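Putative exported protein (Aeromonas hydrophila subsp. hydrophila, PDB 4PJ2) probably inhibits i-type lysozymes in the bacterial periplasm, and carries a bound magnesium ion. Local coordinates at residues D68-V80 against A92-F106. Sequence-based numbering, arbitrary orientation.
Sequences DLNGDKQPELIVV and ADAFTLNPQEGLDSF. With MG (magnesium ion), chain G.
L77 and F95 form an antiparallel hydrogen-bonded pair, as do V79 and D93, and the axes of strands 76-80 and 92-98 run 4.5 Å apart at 159°. Within the first pair F95 N reaches L77 O at 2.7 Å, and the same carbonyl oxygen lies at the edge of the F95 ring, close to its plane. On this face of the sheet L77 CB meets L97 CD2 at 4.0 Å, while V79 CG2 approaches F95 CE2 obliquely. The other face carries I78 beside A92 and A94, its CG2 meeting A92 CB at 4.0 Å, with L69 CD1 3.6 Å from A94 CB and the F106 ring approached obliquely by the CB atoms of L69 and N70.

The loop that leads into strand 76-82 illustrates how a metal site can be joined to a sheet: its DxNxDxQxE spacing recalls EF-hand-like calcium-binding loops but here holds magnesium. The ion is bound by single oxygens of D68, N70 and D72, by the carbonyl O of Q74, and by both carboxylate oxygens of E76. The E76 chain bends at chi2 (62°), which turns the carboxylate back to the ion; L69 N donates to its OE1 at 2.7 Å, nearly along the C-O axis. The T96 side chain lies alongside, pointing the same way, with CG2 3.8 Å from E76 OE2. Beyond the paired residues water takes over, one molecule accepting from L97 N and lying within hydrogen-bonding distance of P75 O and E76 OE2.

The two strands are the central pair of a four-stranded antiparallel sheet, flanked by 60-67 and 102-112. Helix 118-123 packs on I78 and A92, whereas L77, V79 and F95 face strand 30-37 of the other sheet, where Y32 also bonds D93 OD2.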
ATOM      1  N   ASP A  68     -15.105 -18.140  -1.634  1.00 23.97           N
ATOM      2  CA  ASP A  68     -14.894 -19.159  -2.651  1.00 25.94           C
ATOM      3  C   ASP A  68     -14.750 -18.525  -4.031  1.00 27.28           C
ATOM      4  O   ASP A  68     -15.724 -18.020  -4.593  1.00 28.97           O
ATOM      5  CB  ASP A  68     -16.072 -20.133  -2.644  1.00 27.44           C
ATOM      6  CG  ASP A  68     -15.915 -21.249  -3.652  1.00 29.36           C
ATOM      7  OD1 ASP A  68     -14.802 -21.431  -4.182  1.00 29.57           O
ATOM      8  OD2 ASP A  68     -16.911 -21.956  -3.910  1.00 31.02           O
ATOM      9  N   LEU A  69     -13.545 -18.574  -4.589  1.00 26.95           N
ATOM     10  CA  LEU A  69     -13.251 -17.945  -5.873  1.00 28.39           C
ATOM     11  C   LEU A  69     -13.290 -18.936  -7.023  1.00 31.12           C
ATOM     12  O   LEU A  69     -13.524 -18.541  -8.163  1.00 31.65           O
ATOM     13  CB  LEU A  69     -11.860 -17.303  -5.835  1.00 26.68           C
ATOM     14  CG  LEU A  69     -11.640 -16.201  -4.809  1.00 25.97           C
ATOM     15  CD1 LEU A  69     -10.197 -15.728  -4.905  1.00 26.07           C
ATOM     16  CD2 LEU A  69     -12.626 -15.049  -4.994  1.00 27.44           C
ATOM     17  N   ASN A  70     -13.033 -20.209  -6.733  1.00 33.28           N
ATOM     18  CA  ASN A  70     -12.912 -21.218  -7.782  1.00 36.07           C
ATOM     19  C   ASN A  70     -14.130 -22.129  -7.869  1.00 38.16           C
ATOM     20  O   ASN A  70     -14.193 -23.002  -8.728  1.00 39.48           O
ATOM     21  CB  ASN A  70     -11.637 -22.053  -7.602  1.00 36.83           C
ATOM     22  CG  ASN A  70     -11.616 -22.835  -6.297  1.00 37.22           C
ATOM     23  OD1 ASN A  70     -12.561 -22.793  -5.506  1.00 36.16           O
ATOM     24  ND2 ASN A  70     -10.524 -23.558  -6.069  1.00 38.42           N
ATOM     25  N   GLY A  71     -15.087 -21.926  -6.971  1.00 38.97           N
ATOM     26  CA  GLY A  71     -16.347 -22.642  -7.025  1.00 39.99           C
ATOM     27  C   GLY A  71     -16.336 -24.042  -6.436  1.00 40.78           C
ATOM     28  O   GLY A  71     -17.260 -24.817  -6.697  1.00 41.75           O
ATOM     29  N   ASP A  72     -15.317 -24.376  -5.646  1.00 40.59           N
ATOM     30  CA  ASP A  72     -15.263 -25.690  -5.004  1.00 40.44           C
ATOM     31  C   ASP A  72     -15.949 -25.690  -3.638  1.00 39.77           C
ATOM     32  O   ASP A  72     -15.800 -26.634  -2.861  1.00 40.16           O
ATOM     33  CB  ASP A  72     -13.817 -26.194  -4.882  1.00 41.40           C
ATOM     34  CG  ASP A  72     -12.982 -25.397  -3.887  1.00 41.83           C
ATOM     35  OD1 ASP A  72     -13.522 -24.534  -3.164  1.00 41.69           O
ATOM     36  OD2 ASP A  72     -11.761 -25.651  -3.816  1.00 42.44           O
ATOM     37  N   LYS A  73     -16.682 -24.615  -3.355  1.00 38.59           N
ATOM     38  CA  LYS A  73     -17.475 -24.480  -2.132  1.00 37.73           C
ATOM     39  C   LYS A  73     -16.637 -24.403  -0.855  1.00 35.61           C
ATOM     40  O   LYS A  73     -17.163 -24.536   0.247  1.00 35.78           O
ATOM     41  CB  LYS A  73     -18.520 -25.600  -2.051  1.00 39.21           C
ATOM     42  CG  LYS A  73     -19.546 -25.515  -3.175  1.00 41.20           C
ATOM     43  CD  LYS A  73     -20.492 -26.701  -3.199  1.00 43.15           C
ATOM     44  CE  LYS A  73     -21.553 -26.511  -4.272  1.00 44.74           C
ATOM     45  NZ  LYS A  73     -22.873 -27.093  -3.884  1.00 45.54           N
ATOM     46  N   GLN A  74     -15.339 -24.163  -1.019  1.00 33.27           N
ATOM     47  CA  GLN A  74     -14.439 -23.873   0.098  1.00 32.02           C
ATOM     48  C   GLN A  74     -13.869 -22.479  -0.110  1.00 28.07           C
ATOM     49  O   GLN A  74     -13.639 -22.081  -1.246  1.00 28.14           O
ATOM     50  CB  GLN A  74     -13.279 -24.867   0.139  1.00 35.15           C
ATOM     51  CG  GLN A  74     -13.678 -26.320   0.304  1.00 38.50           C
ATOM     52  CD  GLN A  74     -12.492 -27.198   0.671  1.00 41.30           C
ATOM     53  OE1 GLN A  74     -11.515 -27.294  -0.081  1.00 42.48           O
ATOM     54  NE2 GLN A  74     -12.563 -27.832   1.841  1.00 42.56           N
ATOM     55  N   PRO A  75     -13.634 -21.727   0.977  1.00 24.27           N
ATOM     56  CA  PRO A  75     -13.084 -20.387   0.747  1.00 22.73           C
ATOM     57  C   PRO A  75     -11.593 -20.373   0.449  1.00 21.75           C
ATOM     58  O   PRO A  75     -10.828 -21.135   1.051  1.00 21.66           O
ATOM     59  CB  PRO A  75     -13.358 -19.669   2.069  1.00 22.70           C
ATOM     60  CG  PRO A  75     -13.356 -20.758   3.085  1.00 23.82           C
ATOM     61  CD  PRO A  75     -13.978 -21.944   2.392  1.00 24.78           C
ATOM     62  N   GLU A  76     -11.209 -19.531  -0.500  1.00 20.84           N
ATOM     63  CA  GLU A  76      -9.824 -19.113  -0.692  1.00 20.41           C
ATOM     64  C   GLU A  76      -9.549 -17.983   0.257  1.00 18.66           C
ATOM     65  O   GLU A  76     -10.468 -17.313   0.726  1.00 19.41           O
ATOM     66  CB  GLU A  76      -9.621 -18.620  -2.125  1.00 21.14           C
ATOM     67  CG  GLU A  76      -9.378 -19.724  -3.118  1.00 22.73           C
ATOM     68  CD  GLU A  76     -10.559 -20.688  -3.205  1.00 24.19           C
ATOM     69  OE1 GLU A  76     -11.642 -20.286  -3.696  1.00 24.82           O
ATOM     70  OE2 GLU A  76     -10.410 -21.856  -2.791  1.00 25.61           O
ATOM     71  N   LEU A  77      -8.270 -17.786   0.577  1.00 17.84           N
ATOM     72  CA  LEU A  77      -7.857 -16.622   1.337  1.00 16.58           C
ATOM     73  C   LEU A  77      -7.434 -15.536   0.392  1.00 17.25           C
ATOM     74  O   LEU A  77      -6.652 -15.784  -0.523  1.00 18.30           O
ATOM     75  CB  LEU A  77      -6.675 -16.995   2.233  1.00 16.61           C
ATOM     76  CG  LEU A  77      -5.984 -15.832   2.951  1.00 15.73           C
ATOM     77  CD1 LEU A  77      -6.858 -15.173   3.995  1.00 17.41           C
ATOM     78  CD2 LEU A  77      -4.679 -16.317   3.565  1.00 15.96           C
ATOM     79  N   ILE A  78      -7.943 -14.337   0.627  1.00 16.50           N
ATOM     80  CA  ILE A  78      -7.537 -13.168  -0.152  1.00 16.60           C
ATOM     81  C   ILE A  78      -6.908 -12.169   0.790  1.00 15.36           C
ATOM     82  O   ILE A  78      -7.506 -11.778   1.779  1.00 17.09           O
ATOM     83  CB  ILE A  78      -8.713 -12.525  -0.920  1.00 17.95           C
ATOM     84  CG1 ILE A  78      -9.360 -13.567  -1.833  1.00 19.56           C
ATOM     85  CG2 ILE A  78      -8.195 -11.318  -1.724  1.00 18.38           C
ATOM     86  CD1 ILE A  78     -10.610 -14.232  -1.268  1.00 21.53           C
ATOM     87  N   VAL A  79      -5.667 -11.787   0.493  1.00 14.17           N
ATOM     88  CA  VAL A  79      -4.961 -10.775   1.266  1.00 13.57           C
ATOM     89  C   VAL A  79      -4.935  -9.496   0.441  1.00 14.02           C
ATOM     90  O   VAL A  79      -4.391  -9.486  -0.660  1.00 14.69           O
ATOM     91  CB  VAL A  79      -3.522 -11.209   1.623  1.00 13.49           C
ATOM     92  CG1 VAL A  79      -2.826 -10.132   2.443  1.00 14.28           C
ATOM     93  CG2 VAL A  79      -3.534 -12.525   2.394  1.00 13.62           C
ATOM     94  N   VAL A  80      -5.556  -8.440   0.964  1.00 13.58           N
ATOM     95  CA  VAL A  80      -5.682  -7.170   0.250  1.00 14.34           C
ATOM     96  C   VAL A  80      -4.692  -6.179   0.822  1.00 14.04           C
ATOM     97  O   VAL A  80      -4.616  -6.008   2.023  1.00 15.03           O
ATOM     98  CB  VAL A  80      -7.104  -6.583   0.360  1.00 15.33           C
ATOM     99  CG1 VAL A  80      -7.189  -5.301  -0.465  1.00 16.20           C
ATOM    100  CG2 VAL A  80      -8.139  -7.596  -0.094  1.00 16.51           C
ATOM    101  N   ALA A  92      -3.857  -7.522  -4.436  1.00 15.85           N
ATOM    102  CA  ALA A  92      -4.316  -8.640  -3.639  1.00 16.03           C
ATOM    103  C   ALA A  92      -3.759  -9.920  -4.189  1.00 16.93           C
ATOM    104  O   ALA A  92      -3.552 -10.060  -5.394  1.00 18.41           O
ATOM    105  CB  ALA A  92      -5.834  -8.710  -3.629  1.00 16.56           C
ATOM    106  N   ASP A  93      -3.534 -10.857  -3.280  1.00 15.24           N
ATOM    107  CA  ASP A  93      -3.175 -12.223  -3.617  1.00 15.17           C
ATOM    108  C   ASP A  93      -4.236 -13.158  -3.080  1.00 15.71           C
ATOM    109  O   ASP A  93      -4.724 -12.971  -1.972  1.00 16.77           O
ATOM    110  CB  ASP A  93      -1.820 -12.581  -3.004  1.00 15.18           C
ATOM    111  CG  ASP A  93      -0.732 -11.676  -3.490  1.00 16.71           C
ATOM    112  OD1 ASP A  93      -0.428 -11.716  -4.700  1.00 19.94           O
ATOM    113  OD2 ASP A  93      -0.209 -10.892  -2.671  1.00 16.67           O
ATOM    114  N   ALA A  94      -4.583 -14.157  -3.876  1.00 17.64           N
ATOM    115  CA  ALA A  94      -5.500 -15.205  -3.442  1.00 18.43           C
ATOM    116  C   ALA A  94      -4.735 -16.517  -3.268  1.00 18.45           C
ATOM    117  O   ALA A  94      -3.845 -16.828  -4.063  1.00 17.91           O
ATOM    118  CB  ALA A  94      -6.641 -15.382  -4.445  1.00 19.50           C
ATOM    119  N   PHE A  95      -5.131 -17.280  -2.253  1.00 17.32           N
ATOM    120  CA  PHE A  95      -4.514 -18.557  -1.919  1.00 17.06           C
ATOM    121  C   PHE A  95      -5.562 -19.640  -1.763  1.00 17.62           C
ATOM    122  O   PHE A  95      -6.614 -19.410  -1.165  1.00 20.07           O
ATOM    123  CB  PHE A  95      -3.751 -18.486  -0.584  1.00 16.36           C
ATOM    124  CG  PHE A  95      -2.677 -17.449  -0.541  1.00 14.96           C
ATOM    125  CD1 PHE A  95      -1.345 -17.797  -0.690  1.00 16.98           C
ATOM    126  CD2 PHE A  95      -2.993 -16.131  -0.308  1.00 15.59           C
ATOM    127  CE1 PHE A  95      -0.367 -16.833  -0.638  1.00 17.95           C
ATOM    128  CE2 PHE A  95      -2.014 -15.155  -0.275  1.00 15.61           C
ATOM    129  CZ  PHE A  95      -0.705 -15.510  -0.432  1.00 17.20           C
ATOM    130  N   THR A  96      -5.255 -20.815  -2.282  1.00 20.10           N
ATOM    131  CA  THR A  96      -6.010 -22.009  -1.923  1.00 21.13           C
ATOM    132  C   THR A  96      -5.368 -22.622  -0.697  1.00 22.43           C
ATOM    133  O   THR A  96      -4.142 -22.535  -0.529  1.00 23.01           O
ATOM    134  CB  THR A  96      -6.066 -23.044  -3.050  1.00 22.91           C
ATOM    135  OG1 THR A  96      -4.755 -23.283  -3.556  1.00 22.58           O
ATOM    136  CG2 THR A  96      -6.945 -22.547  -4.167  1.00 23.32           C
ATOM    137  N   LEU A  97      -6.217 -23.198   0.162  1.00 22.73           N
ATOM    138  CA  LEU A  97      -5.819 -23.828   1.423  1.00 22.62           C
ATOM    139  C   LEU A  97      -6.852 -24.884   1.869  1.00 23.26           C
ATOM    140  O   LEU A  97      -8.018 -24.571   2.160  1.00 24.52           O
ATOM    141  CB  LEU A  97      -5.648 -22.818   2.548  1.00 23.95           C
ATOM    142  CG  LEU A  97      -5.972 -21.355   2.310  1.00 25.37           C
ATOM    143  CD1 LEU A  97      -7.458 -21.137   2.134  1.00 24.47           C
ATOM    144  CD2 LEU A  97      -5.490 -20.565   3.473  1.00 26.42           C
ATOM    145  N   ASN A  98      -6.420 -26.134   1.957  1.00 23.22           N
ATOM    146  CA  ASN A  98      -7.301 -27.207   2.399  1.00 23.72           C
ATOM    147  C   ASN A  98      -6.485 -28.394   2.923  1.00 23.53           C
ATOM    148  O   ASN A  98      -5.269 -28.475   2.717  1.00 22.80           O
ATOM    149  CB  ASN A  98      -8.242 -27.632   1.262  1.00 26.10           C
ATOM    150  CG  ASN A  98      -7.499 -28.028   0.013  1.00 27.89           C
ATOM    151  OD1 ASN A  98      -6.806 -29.052  -0.011  1.00 28.93           O
ATOM    152  ND2 ASN A  98      -7.637 -27.226  -1.040  1.00 28.95           N
ATOM    153  N   PRO A  99      -7.146 -29.316   3.622  1.00 24.44           N
ATOM    154  CA  PRO A  99      -6.402 -30.444   4.188  1.00 25.47           C
ATOM    155  C   PRO A  99      -5.747 -31.339   3.132  1.00 27.79           C
ATOM    156  O   PRO A  99      -4.671 -31.881   3.381  1.00 28.28           O
ATOM    157  CB  PRO A  99      -7.484 -31.221   4.947  1.00 25.59           C
ATOM    158  CG  PRO A  99      -8.533 -30.225   5.249  1.00 25.39           C
ATOM    159  CD  PRO A  99      -8.542 -29.281   4.089  1.00 25.11           C
ATOM    160  N   GLN A 100      -6.378 -31.481   1.969  1.00 29.33           N
ATOM    161  CA  GLN A 100      -5.917 -32.432   0.957  1.00 31.61           C
ATOM    162  C   GLN A 100      -4.643 -31.965   0.246  1.00 32.18           C
ATOM    163  O   GLN A 100      -3.729 -32.758   0.005  1.00 32.62           O
ATOM    164  CB  GLN A 100      -7.020 -32.686  -0.085  1.00 33.69           C
ATOM    165  CG  GLN A 100      -8.275 -33.367   0.460  1.00 36.31           C
ATOM    166  CD  GLN A 100      -9.093 -32.476   1.393  1.00 38.33           C
ATOM    167  OE1 GLN A 100      -9.141 -31.249   1.233  1.00 38.51           O
ATOM    168  NE2 GLN A 100      -9.729 -33.095   2.385  1.00 39.58           N
ATOM    169  N   GLU A 101      -4.587 -30.672  -0.066  1.00 31.97           N
ATOM    170  CA  GLU A 101      -3.573 -30.147  -0.959  1.00 32.08           C
ATOM    171  C   GLU A 101      -2.625 -29.197  -0.243  1.00 30.48           C
ATOM    172  O   GLU A 101      -1.494 -28.981  -0.695  1.00 31.86           O
ATOM    173  CB  GLU A 101      -4.240 -29.392  -2.106  1.00 35.77           C
ATOM    174  CG  GLU A 101      -5.406 -30.132  -2.763  1.00 39.61           C
ATOM    175  CD  GLU A 101      -4.958 -31.182  -3.760  1.00 43.23           C
ATOM    176  OE1 GLU A 101      -3.774 -31.579  -3.715  1.00 44.94           O
ATOM    177  OE2 GLU A 101      -5.797 -31.607  -4.592  1.00 44.40           O
ATOM    178  N   GLY A 102      -3.083 -28.607   0.858  1.00 27.24           N
ATOM    179  CA  GLY A 102      -2.271 -27.636   1.568  1.00 24.66           C
ATOM    180  C   GLY A 102      -2.493 -26.217   1.078  1.00 23.78           C
ATOM    181  O   GLY A 102      -3.614 -25.859   0.713  1.00 24.20           O
ATOM    182  N   LEU A 103      -1.413 -25.432   1.052  1.00 22.65           N
ATOM    183  CA  LEU A 103      -1.445 -23.987   0.852  1.00 22.04           C
ATOM    184  C   LEU A 103      -0.787 -23.641  -0.479  1.00 23.50           C
ATOM    185  O   LEU A 103       0.355 -24.014  -0.681  1.00 26.28           O
ATOM    186  CB  LEU A 103      -0.627 -23.338   1.977  1.00 19.94           C
ATOM    187  CG  LEU A 103      -0.407 -21.833   1.928  1.00 18.07           C
ATOM    188  CD1 LEU A 103      -1.769 -21.155   2.028  1.00 19.13           C
ATOM    189  CD2 LEU A 103       0.552 -21.271   2.978  1.00 17.17           C
ATOM    190  N   ASP A 104      -1.493 -22.961  -1.379  1.00 25.12           N
ATOM    191  CA  ASP A 104      -0.923 -22.573  -2.675  1.00 26.35           C
ATOM    192  C   ASP A 104      -1.507 -21.238  -3.149  1.00 27.22           C
ATOM    193  O   ASP A 104      -2.650 -20.925  -2.853  1.00 27.40           O
ATOM    194  CB  ASP A 104      -1.279 -23.622  -3.757  1.00 30.04           C
ATOM    195  CG  ASP A 104      -0.774 -25.043  -3.438  1.00 33.52           C
ATOM    196  OD1 ASP A 104       0.394 -25.362  -3.759  1.00 34.69           O
ATOM    197  OD2 ASP A 104      -1.568 -25.867  -2.916  1.00 34.37           O
ATOM    198  N   SER A 105      -0.739 -20.457  -3.895  0.62 26.79           N
ATOM    199  CA  SER A 105      -1.281 -19.220  -4.428  0.62 27.52           C
ATOM    200  C   SER A 105      -2.241 -19.571  -5.558  0.62 26.81           C
ATOM    201  O   SER A 105      -2.121 -20.623  -6.193  0.62 26.93           O
ATOM    202  CB  SER A 105      -0.172 -18.263  -4.879  0.62 26.47           C
ATOM    203  OG  SER A 105      -0.266 -17.952  -6.258  0.62 25.88           O
ATOM    204  N   PHE A 106      -3.208 -18.692  -5.783  1.00 26.76           N
ATOM    205  CA  PHE A 106      -4.262 -18.924  -6.764  1.00 26.50           C
ATOM    206  C   PHE A 106      -4.313 -17.790  -7.802  1.00 26.67           C
ATOM    207  O   PHE A 106      -4.566 -18.083  -8.964  1.00 27.99           O
ATOM    208  CB  PHE A 106      -5.605 -19.136  -6.043  1.00 25.11           C
ATOM    209  CG  PHE A 106      -6.788 -19.200  -6.961  1.00 28.31           C
ATOM    210  CD1 PHE A 106      -7.101 -20.375  -7.625  1.00 29.68           C
ATOM    211  CD2 PHE A 106      -7.598 -18.097  -7.142  1.00 29.50           C
ATOM    212  CE1 PHE A 106      -8.202 -20.447  -8.470  1.00 31.17           C
ATOM    213  CE2 PHE A 106      -8.699 -18.156  -7.980  1.00 30.93           C
ATOM    214  CZ  PHE A 106      -9.003 -19.334  -8.647  1.00 31.39           C
TER
HETATM  215 MG    MG G 203     -12.804 -22.419  -3.250  1.00 28.81          MG
HETATM  216  O   HOH W   1      -9.824 -25.338  -1.156  1.00 32.65           O
HETATM  217  O   HOH W   2      -9.233 -22.646  -0.536  1.00 22.02           O
HETATM  218  O   HOH W   3     -10.510 -23.430   2.657  1.00 23.50           O